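Local atomic coordinates of esterase (Thermotoga maritima, PDB entry 3DOH), a protein that is a thermostable esterase, probably hydrolysing carboxylic ester bonds, and pairs an immunoglobulin-like domain with an alpha/beta-hydrolase domain. Residues T10-V15 with V22-I27; F43-K48 with Y110-L115; S54-T59 with L83-E88; A63-G68 with R77-V82. All coordinates share one frame; numbering follows the deposited sequence.

Contact 1: T10-V15 with V22-I27; sequences TLITKV and VCAVVI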
loop_
_atom_site.group_PDB
_atom_site.type_symbol
_atom_site.label_atom_id
_atom_site.label_comp_id
_atom_site.label_asym_id
_atom_site.label_seq_id
_atom_site.Cartn_x
_atom_site.Cartn_y
_atom_site.Cartn_z
ATOM N N THR A 10 21.560 29.703 -6.339
ATOM C CA THR A 10 22.704 28.947 -6.738
ATOM C C THR A 10 22.350 27.475 -6.645
ATOM O O THR A 10 21.888 26.988 -5.617
ATOM C CB THR A 10 23.876 29.239 -5.823
ATOM O OG1 THR A 10 24.042 30.653 -5.676
ATOM C CG2 THR A 10 25.133 28.640 -6.393
ATOM N N LEU A 11 22.538 26.793 -7.755
ATOM C CA LEU A 11 22.373 25.367 -7.862
ATOM C C LEU A 11 23.554 24.648 -7.253
ATOM O O LEU A 11 24.678 24.851 -7.693
ATOM C CB LEU A 11 22.298 25.035 -9.343
ATOM C CG LEU A 11 20.904 25.002 -9.965
ATOM C CD1 LEU A 11 19.960 25.946 -9.251
ATOM C CD2 LEU A 11 20.958 25.221 -11.483
ATOM N N ILE A 12 23.331 23.827 -6.237
ATOM C CA ILE A 12 24.425 23.041 -5.686
ATOM C C ILE A 12 24.396 21.632 -6.306
ATOM O O ILE A 12 23.366 20.912 -6.201
ATOM C CB ILE A 12 24.374 22.949 -4.134
ATOM C CG1 ILE A 12 24.014 24.295 -3.497
ATOM C CG2 ILE A 12 25.695 22.383 -3.580
ATOM C CD1 ILE A 12 25.089 25.388 -3.690
ATOM N N THR A 13 25.498 21.261 -6.971
ATOM C CA THR A 13 25.689 19.915 -7.507
ATOM C C THR A 13 26.762 19.237 -6.725
ATOM O O THR A 13 27.651 19.892 -6.154
ATOM C CB THR A 13 26.105 19.844 -9.030
ATOM O OG1 THR A 13 27.401 20.437 -9.247
ATOM C CG2 THR A 13 25.065 20.509 -9.945
ATOM N N LYS A 14 26.699 17.909 -6.717
ATOM C CA LYS A 14 27.628 17.113 -5.970
ATOM C C LYS A 14 27.768 15.802 -6.742
ATOM O O LYS A 14 26.788 15.336 -7.375
ATOM C CB LYS A 14 27.018 16.888 -4.601
ATOM C CG LYS A 14 27.884 16.166 -3.615
ATOM C CD LYS A 14 26.999 15.415 -2.664
ATOM C CE LYS A 14 27.636 15.240 -1.316
ATOM N NZ LYS A 14 27.568 16.513 -0.545
ATOM N N VAL A 15 28.940 15.181 -6.712
ATOM C CA VAL A 15 29.074 13.946 -7.482
ATOM C C VAL A 15 28.684 12.745 -6.608
ATOM O O VAL A 15 29.374 12.432 -5.600
ATOM C CB VAL A 15 30.489 13.766 -8.132
ATOM C CG1 VAL A 15 30.546 12.510 -8.998
ATOM C CG2 VAL A 15 30.885 15.003 -8.953
ATOM N N VAL A 22 22.145 17.656 -8.980
ATOM C CA VAL A 22 21.824 18.865 -8.243
ATOM C C VAL A 22 21.142 18.428 -6.924
ATOM O O VAL A 22 20.025 17.881 -6.947
ATOM C CB VAL A 22 20.839 19.774 -9.009
ATOM C CG1 VAL A 22 20.722 21.084 -8.309
ATOM C CG2 VAL A 22 21.282 20.003 -10.416
ATOM N N CYS A 23 21.811 18.707 -5.803
ATOM C CA CYS A 23 21.382 18.255 -4.484
ATOM C C CYS A 23 20.843 19.403 -3.645
ATOM O O CYS A 23 20.099 19.194 -2.696
ATOM C CB CYS A 23 22.530 17.558 -3.751
ATOM S SG CYS A 23 23.886 18.649 -3.361
ATOM N N ALA A 24 21.206 20.630 -3.977
ATOM C CA ALA A 24 20.613 21.720 -3.224
ATOM C C ALA A 24 20.477 22.988 -4.047
ATOM O O ALA A 24 21.089 23.128 -5.098
ATOM C CB ALA A 24 21.375 21.963 -1.951
ATOM N N VAL A 25 19.619 23.876 -3.584
ATOM C CA VAL A 25 19.483 25.183 -4.153
ATOM C C VAL A 25 19.676 26.127 -2.977
ATOM O O VAL A 25 19.020 25.980 -1.937
ATOM C CB VAL A 25 18.088 25.349 -4.797
ATOM C CG1 VAL A 25 17.737 26.794 -4.926
ATOM C CG2 VAL A 25 18.034 24.661 -6.146
ATOM N N VAL A 26 20.607 27.059 -3.137
ATOM C CA VAL A 26 20.875 28.083 -2.119
ATOM C C VAL A 26 20.471 29.485 -2.594
ATOM O O VAL A 26 20.927 29.966 -3.641
ATOM C CB VAL A 26 22.370 28.104 -1.718
ATOM C CG1 VAL A 26 22.684 29.297 -0.864
ATOM C CG2 VAL A 26 22.753 26.827 -0.969
ATOM N N ILE A 27 19.632 30.147 -1.810
ATOM C CA ILE A 27 19.169 31.490 -2.150
ATOM C C ILE A 27 19.856 32.487 -1.231
ATOM O O ILE A 27 19.826 32.313 -0.026
ATOM C CB ILE A 27 17.630 31.629 -1.989
ATOM C CG1 ILE A 27 16.894 30.457 -2.697
ATOM C CG2 ILE A 27 17.189 33.050 -2.421
ATOM C CD1 ILE A 27 15.501 30.146 -2.214
HETATM O O HOH W 1 22.834 31.723 -3.677
#

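Contact 2: F43-K48 with Y110-L115; sequences FSVKVK and YIVSQL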
loop_
_atom_site.group_PDB
_atom_site.type_symbol
_atom_site.label_atom_id
_atom_site.label_comp_id
_atom_site.label_asym_id
_atom_site.label_seq_id
_atom_site.Cartn_x
_atom_site.Cartn_y
_atom_site.Cartn_z
ATOM N N PHE A 43 8.507 26.802 -0.458
ATOM C CA PHE A 43 9.322 27.003 -1.625
ATOM C C PHE A 43 8.971 25.992 -2.693
ATOM O O PHE A 43 8.280 25.021 -2.427
ATOM C CB PHE A 43 10.768 26.820 -1.220
ATOM C CG PHE A 43 11.251 27.809 -0.208
ATOM C CD1 PHE A 43 11.924 28.956 -0.612
ATOM C CD2 PHE A 43 11.072 27.576 1.149
ATOM C CE1 PHE A 43 12.405 29.869 0.313
ATOM C CE2 PHE A 43 11.540 28.484 2.091
ATOM C CZ PHE A 43 12.210 29.630 1.670
ATOM N N SER A 44 9.473 26.211 -3.887
ATOM C CA SER A 44 9.288 25.268 -4.959
ATOM C C SER A 44 10.574 25.178 -5.758
ATOM O O SER A 44 11.272 26.194 -5.938
ATOM C CB SER A 44 8.208 25.775 -5.863
ATOM O OG SER A 44 7.979 24.842 -6.876
ATOM N N VAL A 45 10.922 23.996 -6.246
ATOM C CA VAL A 45 12.096 23.905 -7.101
ATOM C C VAL A 45 11.769 23.067 -8.343
ATOM O O VAL A 45 11.148 22.030 -8.220
ATOM C CB VAL A 45 13.291 23.337 -6.307
ATOM C CG1 VAL A 45 14.489 23.088 -7.205
ATOM C CG2 VAL A 45 13.699 24.285 -5.188
ATOM N N LYS A 46 12.150 23.504 -9.543
ATOM C CA LYS A 46 11.782 22.730 -10.765
ATOM C C LYS A 46 12.903 22.681 -11.763
ATOM O O LYS A 46 13.670 23.612 -11.812
ATOM C CB LYS A 46 10.526 23.297 -11.445
ATOM C CG LYS A 46 9.253 22.899 -10.742
ATOM C CD LYS A 46 8.051 23.706 -11.199
ATOM C CE LYS A 46 6.791 23.339 -10.381
ATOM N NZ LYS A 46 6.513 21.838 -10.328
ATOM N N VAL A 47 13.028 21.576 -12.486
ATOM C CA VAL A 47 13.973 21.491 -13.586
ATOM C C VAL A 47 13.199 21.599 -14.886
ATOM O O VAL A 47 12.013 21.275 -14.938
ATOM C CB VAL A 47 14.744 20.159 -13.566
ATOM C CG1 VAL A 47 16.244 20.415 -13.559
ATOM C CG2 VAL A 47 14.332 19.325 -12.364
ATOM N N LYS A 48 13.869 22.052 -15.937
ATOM C CA LYS A 48 13.354 21.836 -17.281
ATOM C C LYS A 48 13.855 20.500 -17.815
ATOM O O LYS A 48 15.011 20.122 -17.619
ATOM C CB LYS A 48 13.711 22.980 -18.222
ATOM C CG LYS A 48 12.511 23.432 -19.088
ATOM C CD LYS A 48 12.932 23.839 -20.518
ATOM C CE LYS A 48 13.195 25.346 -20.683
ATOM N NZ LYS A 48 12.030 26.049 -21.275
ATOM N N TYR A 110 16.700 25.690 -14.235
ATOM C CA TYR A 110 15.907 25.603 -13.052
ATOM C C TYR A 110 15.138 26.854 -12.812
ATOM O O TYR A 110 15.588 27.959 -13.116
ATOM C CB TYR A 110 16.804 25.396 -11.855
ATOM C CG TYR A 110 17.107 23.966 -11.564
ATOM C CD1 TYR A 110 17.794 23.165 -12.491
ATOM C CD2 TYR A 110 16.736 23.396 -10.346
ATOM C CE1 TYR A 110 18.097 21.830 -12.198
ATOM C CE2 TYR A 110 17.029 22.072 -10.048
ATOM C CZ TYR A 110 17.707 21.303 -10.964
ATOM O OH TYR A 110 17.969 19.989 -10.656
ATOM N N ILE A 111 13.970 26.684 -12.221
ATOM C CA ILE A 111 13.268 27.810 -11.684
ATOM C C ILE A 111 12.877 27.467 -10.263
ATOM O O ILE A 111 12.544 26.308 -9.969
ATOM C CB ILE A 111 12.119 28.258 -12.604
ATOM C CG1 ILE A 111 11.248 29.325 -11.954
ATOM C CG2 ILE A 111 11.300 27.090 -13.078
ATOM C CD1 ILE A 111 10.329 29.957 -13.030
ATOM N N VAL A 112 12.977 28.483 -9.406
ATOM C CA VAL A 112 12.845 28.350 -8.003
ATOM C C VAL A 112 11.856 29.372 -7.526
ATOM O O VAL A 112 11.831 30.503 -8.043
ATOM C CB VAL A 112 14.174 28.663 -7.326
ATOM C CG1 VAL A 112 14.056 28.615 -5.777
ATOM C CG2 VAL A 112 15.219 27.710 -7.800
ATOM N N SER A 113 11.065 29.000 -6.516
ATOM C CA SER A 113 10.175 29.948 -5.886
ATOM C C SER A 113 10.101 29.930 -4.377
ATOM O O SER A 113 10.036 28.878 -3.743
ATOM C CB SER A 113 8.774 29.750 -6.397
ATOM O OG SER A 113 8.624 30.497 -7.560
ATOM N N GLN A 114 10.056 31.129 -3.822
ATOM C CA GLN A 114 9.522 31.308 -2.507
ATOM C C GLN A 114 8.082 31.655 -2.664
ATOM O O GLN A 114 7.778 32.651 -3.258
ATOM C CB GLN A 114 10.214 32.444 -1.807
ATOM C CG GLN A 114 9.780 32.549 -0.400
ATOM C CD GLN A 114 9.990 33.917 0.079
ATOM O OE1 GLN A 114 11.074 34.459 -0.093
ATOM N NE2 GLN A 114 8.955 34.521 0.662
ATOM N N LEU A 115 7.198 30.845 -2.107
ATOM C CA LEU A 115 5.792 30.899 -2.457
ATOM C C LEU A 115 4.948 31.777 -1.553
ATOM O O LEU A 115 3.908 32.293 -1.966
ATOM C CB LEU A 115 5.219 29.497 -2.432
ATOM C CG LEU A 115 5.838 28.557 -3.439
ATOM C CD1 LEU A 115 5.484 27.083 -3.145
ATOM C CD2 LEU A 115 5.387 28.969 -4.808
HETATM O O HOH W 2 9.671 25.973 -9.076
#

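Contact 3: S54-T59 with L83-E88; sequences SSRTIT and LELSTE. With SO4 (sulfate ion), chain E.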
loop_
_atom_site.group_PDB
_atom_site.type_symbol
_atom_site.label_atom_id
_atom_site.label_comp_id
_atom_site.label_asym_id
_atom_site.label_seq_id
_atom_site.Cartn_x
_atom_site.Cartn_y
_atom_site.Cartn_z
ATOM N N SER A 54 9.667 19.541 -14.294
ATOM C CA SER A 54 9.179 18.668 -13.284
ATOM C C SER A 54 9.718 19.132 -11.906
ATOM O O SER A 54 10.726 19.860 -11.840
ATOM C CB SER A 54 9.470 17.221 -13.670
ATOM O OG SER A 54 10.843 16.911 -13.556
ATOM N N SER A 55 9.024 18.765 -10.821
ATOM C CA SER A 55 9.422 19.229 -9.471
ATOM C C SER A 55 10.594 18.444 -8.947
ATOM O O SER A 55 10.731 17.243 -9.207
ATOM C CB SER A 55 8.323 19.086 -8.413
ATOM O OG SER A 55 7.051 19.449 -8.881
ATOM N N ARG A 56 11.435 19.146 -8.200
ATOM C CA ARG A 56 12.419 18.504 -7.348
ATOM C C ARG A 56 11.767 18.500 -6.000
ATOM O O ARG A 56 11.095 19.486 -5.620
ATOM C CB ARG A 56 13.736 19.287 -7.337
ATOM C CG ARG A 56 14.540 19.157 -8.640
ATOM C CD ARG A 56 14.835 17.696 -8.967
ATOM N NE ARG A 56 15.492 17.033 -7.838
ATOM C CZ ARG A 56 16.795 17.123 -7.553
ATOM N NH1 ARG A 56 17.611 17.853 -8.324
ATOM N NH2 ARG A 56 17.287 16.479 -6.482
ATOM N N THR A 57 11.921 17.402 -5.275
ATOM C CA THR A 57 11.320 17.374 -3.977
ATOM C C THR A 57 12.255 17.904 -2.901
ATOM O O THR A 57 13.327 17.333 -2.675
ATOM C CB THR A 57 10.673 16.033 -3.593
ATOM O OG1 THR A 57 11.119 15.689 -2.292
ATOM C CG2 THR A 57 10.926 14.893 -4.569
ATOM N N ILE A 58 11.842 19.022 -2.270
ATOM C CA ILE A 58 12.608 19.694 -1.196
ATOM C C ILE A 58 12.493 18.919 0.129
ATOM O O ILE A 58 11.437 18.850 0.708
ATOM C CB ILE A 58 12.154 21.174 -1.009
ATOM C CG1 ILE A 58 12.283 21.943 -2.320
ATOM C CG2 ILE A 58 13.027 21.861 -0.025
ATOM C CD1 ILE A 58 11.244 23.060 -2.531
ATOM N N THR A 59 13.574 18.332 0.614
ATOM C CA THR A 59 13.460 17.467 1.792
ATOM C C THR A 59 13.693 18.160 3.162
ATOM O O THR A 59 13.114 17.737 4.168
ATOM C CB THR A 59 14.372 16.232 1.676
ATOM O OG1 THR A 59 15.691 16.657 1.323
ATOM C CG2 THR A 59 13.882 15.318 0.600
ATOM N N LEU A 83 17.876 24.904 0.381
ATOM C CA LEU A 83 16.786 24.004 0.101
ATOM C C LEU A 83 17.445 22.725 -0.336
ATOM O O LEU A 83 18.041 22.681 -1.406
ATOM C CB LEU A 83 15.976 24.537 -1.084
ATOM C CG LEU A 83 15.353 25.931 -1.001
ATOM C CD1 LEU A 83 14.632 26.185 -2.277
ATOM C CD2 LEU A 83 14.415 26.042 0.196
ATOM N N GLU A 84 17.372 21.683 0.472
ATOM C CA GLU A 84 17.968 20.428 0.081
ATOM C C GLU A 84 16.988 19.627 -0.780
ATOM O O GLU A 84 15.782 19.677 -0.582
ATOM C CB GLU A 84 18.462 19.709 1.339
ATOM C CG GLU A 84 18.029 18.267 1.480
ATOM C CD GLU A 84 19.113 17.383 2.068
ATOM O OE1 GLU A 84 19.945 17.888 2.874
ATOM O OE2 GLU A 84 19.138 16.184 1.689
ATOM N N LEU A 85 17.497 18.897 -1.755
ATOM C CA LEU A 85 16.635 18.171 -2.708
ATOM C C LEU A 85 16.820 16.642 -2.695
ATOM O O LEU A 85 17.927 16.152 -2.545
ATOM C CB LEU A 85 16.852 18.721 -4.123
ATOM C CG LEU A 85 16.883 20.255 -4.221
ATOM C CD1 LEU A 85 17.343 20.607 -5.612
ATOM C CD2 LEU A 85 15.518 20.912 -3.903
ATOM N N SER A 86 15.738 15.892 -2.867
ATOM C CA SER A 86 15.859 14.449 -2.863
ATOM C C SER A 86 16.784 14.023 -3.942
ATOM O O SER A 86 16.572 14.321 -5.093
ATOM C CB SER A 86 14.521 13.704 -3.055
ATOM O OG SER A 86 14.750 12.280 -2.983
ATOM N N THR A 87 17.803 13.285 -3.567
ATOM C CA THR A 87 18.692 12.712 -4.563
ATOM C C THR A 87 18.052 11.550 -5.313
ATOM O O THR A 87 18.666 11.007 -6.178
ATOM C CB THR A 87 20.058 12.326 -3.952
ATOM O OG1 THR A 87 20.353 10.962 -4.290
ATOM C CG2 THR A 87 20.030 12.434 -2.421
ATOM N N GLU A 88 16.818 11.190 -4.992
ATOM C CA GLU A 88 16.155 10.050 -5.603
ATOM C C GLU A 88 15.164 10.529 -6.641
ATOM O O GLU A 88 14.488 9.728 -7.285
ATOM C CB GLU A 88 15.401 9.227 -4.550
ATOM C CG GLU A 88 16.267 8.266 -3.748
ATOM C CD GLU A 88 17.056 8.967 -2.623
ATOM O OE1 GLU A 88 16.721 10.148 -2.291
ATOM O OE2 GLU A 88 18.008 8.338 -2.068
HETATM S S SO4 E . 5.498 17.355 -11.270
HETATM O O1 SO4 E . 6.178 18.583 -11.682
HETATM O O2 SO4 E . 5.088 17.439 -9.852
HETATM O O3 SO4 E . 6.419 16.249 -11.528
HETATM O O4 SO4 E . 4.331 17.128 -12.104
#

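Contact 4: A63-G68 with R77-V82; sequences ANNSGG and RGKYVV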
loop_
_atom_site.group_PDB
_atom_site.type_symbol
_atom_site.label_atom_id
_atom_site.label_comp_id
_atom_site.label_asym_id
_atom_site.label_seq_id
_atom_site.Cartn_x
_atom_site.Cartn_y
_atom_site.Cartn_z
ATOM N N ALA A 63 19.014 27.700 7.247
ATOM C CA ALA A 63 19.811 28.866 6.916
ATOM C C ALA A 63 21.201 28.801 7.494
ATOM O O ALA A 63 21.395 28.236 8.557
ATOM C CB ALA A 63 19.116 30.103 7.379
ATOM N N ASN A 64 22.170 29.367 6.780
ATOM C CA ASN A 64 23.525 29.594 7.297
ATOM C C ASN A 64 24.061 30.935 6.763
ATOM O O ASN A 64 23.335 31.671 6.058
ATOM C CB ASN A 64 24.456 28.431 6.938
ATOM C CG ASN A 64 24.675 28.277 5.425
ATOM O OD1 ASN A 64 24.693 27.160 4.893
ATOM N ND2 ASN A 64 24.866 29.390 4.735
ATOM N N ASN A 65 25.313 31.251 7.099
ATOM C CA ASN A 65 25.984 32.424 6.552
ATOM C C ASN A 65 27.170 32.051 5.689
ATOM O O ASN A 65 27.876 32.909 5.176
ATOM C CB ASN A 65 26.389 33.401 7.655
ATOM C CG ASN A 65 25.484 34.650 7.704
ATOM O OD1 ASN A 65 25.057 35.217 6.660
ATOM N ND2 ASN A 65 25.188 35.087 8.923
ATOM N N SER A 66 27.366 30.756 5.522
ATOM C CA SER A 66 28.434 30.228 4.694
ATOM C C SER A 66 28.073 30.273 3.200
ATOM O O SER A 66 28.825 30.812 2.420
ATOM C CB SER A 66 28.784 28.810 5.140
ATOM O OG SER A 66 27.631 27.960 5.075
ATOM N N GLY A 67 26.931 29.709 2.806
ATOM C CA GLY A 67 26.539 29.643 1.393
ATOM C C GLY A 67 26.613 28.242 0.813
ATOM O O GLY A 67 26.282 28.013 -0.358
ATOM N N GLY A 68 27.079 27.303 1.632
ATOM C CA GLY A 68 27.147 25.914 1.242
ATOM C C GLY A 68 26.135 25.110 2.019
ATOM O O GLY A 68 25.086 25.607 2.439
ATOM N N ARG A 77 20.451 30.299 10.805
ATOM C CA ARG A 77 20.136 31.653 10.374
ATOM C C ARG A 77 21.182 32.262 9.429
ATOM O O ARG A 77 22.359 31.853 9.438
ATOM C CB ARG A 77 19.879 32.566 11.599
ATOM C CG ARG A 77 21.043 33.449 12.053
ATOM C CD ARG A 77 20.741 34.300 13.330
ATOM N NE ARG A 77 21.265 33.652 14.536
ATOM C CZ ARG A 77 20.525 33.017 15.448
ATOM N NH1 ARG A 77 19.188 32.966 15.336
ATOM N NH2 ARG A 77 21.133 32.438 16.487
ATOM N N GLY A 78 20.745 33.225 8.605
ATOM C CA GLY A 78 21.669 34.045 7.822
ATOM C C GLY A 78 21.088 34.498 6.503
ATOM O O GLY A 78 19.911 34.314 6.239
ATOM N N LYS A 79 21.921 35.085 5.657
ATOM C CA LYS A 79 21.439 35.514 4.352
ATOM C C LYS A 79 21.274 34.339 3.382
ATOM O O LYS A 79 20.622 34.468 2.337
ATOM C CB LYS A 79 22.320 36.638 3.769
ATOM C CG LYS A 79 23.777 36.266 3.540
ATOM C CD LYS A 79 24.727 37.335 4.084
ATOM C CE LYS A 79 25.033 38.401 3.036
ATOM N NZ LYS A 79 26.514 38.735 2.984
ATOM N N TYR A 80 21.837 33.187 3.709
ATOM C CA TYR A 80 21.686 32.062 2.798
ATOM C C TYR A 80 20.594 31.109 3.246
ATOM O O TYR A 80 20.568 30.662 4.405
ATOM C CB TYR A 80 22.997 31.310 2.641
ATOM C CG TYR A 80 24.093 32.128 2.051
ATOM C CD1 TYR A 80 24.163 32.317 0.682
ATOM C CD2 TYR A 80 25.065 32.722 2.859
ATOM C CE1 TYR A 80 25.172 33.066 0.108
ATOM C CE2 TYR A 80 26.093 33.498 2.289
ATOM C CZ TYR A 80 26.131 33.651 0.901
ATOM O OH TYR A 80 27.096 34.396 0.285
ATOM N N VAL A 81 19.690 30.798 2.329
ATOM C CA VAL A 81 18.694 29.781 2.578
ATOM C C VAL A 81 18.972 28.578 1.667
ATOM O O VAL A 81 19.057 28.694 0.426
ATOM C CB VAL A 81 17.254 30.344 2.437
ATOM C CG1 VAL A 81 16.212 29.221 2.295
ATOM C CG2 VAL A 81 16.938 31.251 3.622
ATOM N N VAL A 82 19.142 27.437 2.332
ATOM C CA VAL A 82 19.397 26.176 1.705
ATOM C C VAL A 82 18.130 25.362 1.594
ATOM O O VAL A 82 17.423 25.138 2.573
ATOM C CB VAL A 82 20.422 25.348 2.504
ATOM C CG1 VAL A 82 20.535 23.880 1.935
ATOM C CG2 VAL A 82 21.773 26.019 2.468
#

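Contact 1: T10-V15 with V22-I27
Ile12 faces two residues, Cys23 and Ala24, and its carbonyl accepts a hydrogen bond from each. Cys23 N lies 2.7 Å from Ile12 O, in the carbonyl plane. Ala24 N is 3.1 Å from Ile12 O and tilted from that plane. The extra residue makes a classic beta bulge. Ile12 CB sits 3.8 Å from Ala24 CB. CG1 is anti to the carbonyl carbon (chi1 -42°), which brings Ile12 CG1 to 3.8 Å from Val26 CG2. The other branch, Ile12 CG2, approaches Cys23 SG at 4.2 Å. An alanine at Ile12 would keep the touch to Ala24 CB but would probably leave a gap beside Val26 CG2 and Cys23 SG. On the other face of the sheet, Leu11 CD1 is 3.9 Å from Val25 CG2, the two side chains lying side by side. Thr10 and Val26 exchange backbone bonds, and a water that donates to Val26 O lies 2.6 Å from Thr10 OG1. Further out, Leu69 packs on Ile12 and Ala24, and Thr13 OG1 bonds to Glu20. Strand 129-139 takes the outer backbone bonds of Leu11 and Thr13. With two N-H groups gripping Ile12 O, the extra residue costs no backbone bond at the bulge.

Contact 2: F43-K48 with Y110-L115
Val45 comes to the edge of the Tyr110 ring, near its plane, with Val45 CG1 3.9 Å from Tyr110 CD2. Val47 lies over one face of that ring, its CB 4.3 Å from the Tyr110 centroid and offset toward the rim, a CH-pi contact. The fine placing of the Val47 branches is doubtful. Tyr110 leaves the sheet on the same face as Val45 and Val47. At the other end, Phe43 and Gln114 cross obliquely, and Phe43 CE1 touches Gln114 CG at 3.8 Å. Their ring and amide planes are 62° apart. Gln114 NE2 donates to Val116 O, and OE1 bonds to Tyr29 OH. On the opposite face, Ser44 CB meets Ser113 CB at 4.1 Å. A water donates to Ile111 O and also contacts Ser44 OG at 3.0 Å. Leu115 CD1 packs against Phe43 O. The Ser44 and Ile111 side meets Leu115 of a second subunit. Ser44 with Ser113 and Lys46 with Ile111 are the hydrogen-bonded pairs of this antiparallel ladder. The Phe43, Val45, Tyr110 and Val112 face packs on strands 19-29 and 80-85, as expected for the sandwich core of an immunoglobulin-like domain.

Contact 3: S54-T59 with L83-E88
Ile58 and Leu85 form one antiparallel, non-hydrogen-bonded pair, with their CA atoms 4.6 Å apart, flanked by the backbone bonds Ser86 N to Thr57 O and Thr59 N to Glu84 O. The touching parts run 105° apart, and the ladder here is a single bridge. Ile58 and Leu85 lie side by side, and Ile58 CG1 is 3.7 Å from Leu85 CD2. The other branch, Ile58 CG2, reaches Leu83 CB at 4.1 Å. Arg56 bends at chi2 (-57°) and chi3, which folds CD and NE back. The Arg56 and Leu85 side chains cross at about a right angle, and Leu85 CB and CD1 lie over one face of the guanidinium. Arg56 NH2 donates to Ser86 O at 2.7 Å, from above the carbonyl plane. NE makes a salt bridge to Asp89, and NH1 bonds to Val22 O and Tyr110 OH. These bonds fix the group's rotation, and the Asp89 carboxylate probably balances its charge. Ser86 OG donates to Glu88 OE1 at 3.0 Å, at the anti lone pair of that carboxylate oxygen. Away from the pair, Ser55 N holds sulfate O1 at 3.0 Å; the ion is probably from the crystallisation liquor. Strand 53-64 pairs with 80-85 here and with 43-48 on its other side, while 80-85 also pairs with 19-29.

Contact 4: A63-G68 with R77-V82
Asn64 N donates to Tyr80 O at 3.1 Å, and Tyr80 N returns a bond to Asn64 O at 3.2 Å. This is the one hydrogen-bonded bridge between the segments. Ala63 and Val81 make the adjoining non-hydrogen-bonded pair, with Ala63 CB 4.5 Å from Val81 CG2. Beyond the bridge, on the Asn64 and Tyr80 face, the Tyr80 ring lies against the turn that follows strand 53-64. Gly67 CA sits over the centre of its face, 3.5 Å from the ring centroid and 12° off the normal, as a CH-pi contact. Asn64 O and Asn65 CA lie at the ring edge, in plane. Tyr80 CG is anti to the carbonyl carbon (chi1 -62°), which starts the ring toward this turn. Strands 53-64 and 80-85 are consecutive and antiparallel, and this contact forms the loop end of their hairpin in the immunoglobulin-like domain. An alanine in place of Tyr80 would probably open a gap under Gly67 CA and take away one of the contacts that hold the turn. Lys79 N donates to Asn65 OD1 at 3.3 Å, from above the carbonyl plane. Asn65 ND2 bonds to Glu32. Lys79 CD passes Asn65 OD1, its side chain at about a right angle to that of Asn65. The chain turns a corner at Gly78 and Lys79, and a CB on Gly78 would run into Asn64 O. Val26 of strand 19-29 touches both Tyr80 and Val82.

All four contacts belong to the immunoglobulin-like domain and to its beta sandwich. Contacts 3 and 4 are two ends of the same strand pair, 53-64 with 80-85, with centres 18 Å apart. Contact 1 borders both: Cys23 O probably accepts from Leu85 N at 2.8 Å, and Ile27 N probably donates to Val81 O at 2.7 Å. Contact 2 faces contact 1 across the core, their centres 12 Å apart, with Val25 CG1 3.9 Å from Val112 CG2. Contacts 2 and 3 are joined by a probable backbone bond, Val45 O to Arg56 N, at 2.9 Å. The probable catalytic triad lies in the alpha/beta-hydrolase domain, and none of the four contacts supplies a residue of it.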